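Local coordinates for protein triphenylmethane reductase (Citrobacter sp., PDB 2JL1) that binds NADP(H) and reduces triphenylmethane dyes, probably by hydride transfer from the bound cofactor, at residues G168-S172 against E259-T263. Sequence-based numbering, arbitrary orientation.
Sequences GIVNS and EASKT. With GOL (glycerol), chain F.
Two irregular loops, one leading into helix 175-186 and the other joining helix 242-256 to helix 266-271, meet here with 281 Å² buried between them. Residues 168-170 are extended (phi/psi -87/140 at Ile-169, -122/121 at Val-170), and the chain bends at Asn-171 (-103/23). In 259-263, a helix-like Glu-259 leads into Ala-260 (-115/28) and Ser-261 (-98/-8) before the backbone extends again from Lys-262 onward. CA atoms lie 4.8 Å apart for Ile-169 and Ser-261, and 5.0 Å for Val-170 and Ala-260.

A direct hydrogen bond comes from Asn-171, whose CB points toward the opposite loop: with chi1 p and chi2 near 0°, its ND2 donates to Lys-262 O at 2.8 Å and 172°. The backbones are also bridged by water 1, which donates to Ile-169 O (2.7 Å) and accepts from Ala-260 N (2.9 Å). In the packing, Ala-260 CB lies against the Asn-171 amide, 3.4 Å from Asn-171 OD1, and Ile-169 CB meets Ser-261 CB at 3.9 Å, while Val-170 turns away onto Trp-204 and Ile-255.

A glycerol, probably from the crystallisation liquor, takes both ends of the same amide. Its O1 donates to Asn-171 OD1 at 2.7 Å, Asn-171 ND2 donates to its O2 at 2.9 Å, and a weak bond runs from its O2 to Glu-259 O at 3.4 Å. It is also hydrogen-bonded to Leu-142 N. The side chain of Asn-171 is about 4 Å from that of NADP(+)-binding Ala-141 and about 9 Å from bound NADP, placing this loop-loop contact beside the cofactor site of an NmrA-like, Rossmann-type reductase.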
loop_
_atom_site.group_PDB
_atom_site.type_symbol
_atom_site.label_atom_id
_atom_site.label_comp_id
_atom_site.label_asym_id
_atom_site.label_seq_id
_atom_site.Cartn_x
_atom_site.Cartn_y
_atom_site.Cartn_z
ATOM N N GLY A 168 -21.126 -16.535 13.280
ATOM C CA GLY A 168 -20.402 -15.355 12.890
ATOM C C GLY A 168 -21.352 -14.210 12.554
ATOM O O GLY A 168 -22.418 -14.402 11.958
ATOM N N ILE A 169 -20.978 -13.026 13.019
ATOM C CA ILE A 169 -21.790 -11.835 12.875
ATOM C C ILE A 169 -21.508 -11.142 11.529
ATOM O O ILE A 169 -20.352 -11.060 11.101
ATOM C CB ILE A 169 -21.534 -10.892 14.073
ATOM C CG1 ILE A 169 -22.050 -11.552 15.377
ATOM C CG2 ILE A 169 -22.191 -9.535 13.856
ATOM C CD1 ILE A 169 -21.543 -10.836 16.651
ATOM N N VAL A 170 -22.556 -10.638 10.870
ATOM C CA VAL A 170 -22.411 -10.055 9.540
ATOM C C VAL A 170 -22.896 -8.598 9.512
ATOM O O VAL A 170 -24.069 -8.317 9.736
ATOM C CB VAL A 170 -23.151 -10.892 8.444
ATOM C CG1 VAL A 170 -22.807 -10.376 7.029
ATOM C CG2 VAL A 170 -22.782 -12.396 8.530
ATOM N N ASN A 171 -21.996 -7.695 9.149
ATOM C CA ASN A 171 -22.266 -6.245 9.126
ATOM C C ASN A 171 -22.488 -5.747 7.685
ATOM O O ASN A 171 -22.331 -4.544 7.384
ATOM C CB ASN A 171 -21.084 -5.520 9.782
ATOM C CG ASN A 171 -19.802 -5.680 8.975
ATOM O OD1 ASN A 171 -19.805 -6.329 7.901
ATOM N ND2 ASN A 171 -18.711 -5.103 9.467
ATOM N N SER A 172 -22.872 -6.675 6.802
ATOM C CA SER A 172 -23.057 -6.380 5.374
ATOM C C SER A 172 -24.071 -5.273 5.086
ATOM O O SER A 172 -24.976 -5.015 5.874
ATOM C CB SER A 172 -23.442 -7.646 4.599
ATOM O OG SER A 172 -24.769 -8.069 4.928
ATOM N N GLU A 259 -14.703 -11.640 11.112
ATOM C CA GLU A 259 -14.297 -10.733 10.029
ATOM C C GLU A 259 -15.296 -9.600 9.779
ATOM O O GLU A 259 -14.897 -8.485 9.461
ATOM C CB GLU A 259 -14.075 -11.544 8.731
ATOM C CG GLU A 259 -13.880 -10.721 7.434
ATOM C CD GLU A 259 -12.513 -10.083 7.349
ATOM O OE1 GLU A 259 -11.602 -10.438 8.144
ATOM O OE2 GLU A 259 -12.366 -9.195 6.497
ATOM N N ALA A 260 -16.589 -9.885 9.889
ATOM C CA ALA A 260 -17.592 -8.880 9.543
ATOM C C ALA A 260 -18.407 -8.439 10.769
ATOM O O ALA A 260 -19.526 -7.963 10.656
ATOM C CB ALA A 260 -18.482 -9.410 8.402
ATOM N N SER A 261 -17.790 -8.526 11.936
ATOM C CA SER A 261 -18.502 -8.403 13.204
ATOM C C SER A 261 -18.404 -7.004 13.816
ATOM O O SER A 261 -19.045 -6.732 14.826
ATOM C CB SER A 261 -17.930 -9.405 14.202
ATOM O OG SER A 261 -16.585 -9.091 14.530
ATOM N N LYS A 262 -17.582 -6.130 13.252
ATOM C CA LYS A 262 -17.467 -4.753 13.770
ATOM C C LYS A 262 -18.432 -3.764 13.114
ATOM O O LYS A 262 -18.711 -3.879 11.945
ATOM C CB LYS A 262 -16.039 -4.237 13.621
ATOM C CG LYS A 262 -15.074 -4.842 14.606
ATOM C CD LYS A 262 -13.641 -4.699 14.155
ATOM C CE LYS A 262 -13.077 -3.307 14.362
ATOM N NZ LYS A 262 -11.616 -3.315 14.020
ATOM N N THR A 263 -18.921 -2.777 13.875
ATOM C CA THR A 263 -19.887 -1.832 13.329
ATOM C C THR A 263 -19.480 -0.370 13.432
ATOM O O THR A 263 -18.577 0.028 14.186
ATOM C CB THR A 263 -21.339 -1.995 13.942
ATOM O OG1 THR A 263 -21.354 -1.496 15.277
ATOM C CG2 THR A 263 -21.851 -3.443 13.927
HETATM C C1 GOL F . -16.649 -6.831 6.529
HETATM O O1 GOL F . -17.881 -6.356 6.000
HETATM C C2 GOL F . -15.766 -5.681 7.060
HETATM O O2 GOL F . -15.992 -5.456 8.418
HETATM C C3 GOL F . -14.287 -6.054 6.918
HETATM O O3 GOL F . -13.513 -5.884 8.090
HETATM O O HOH W 1 -17.868 -12.061 11.342
#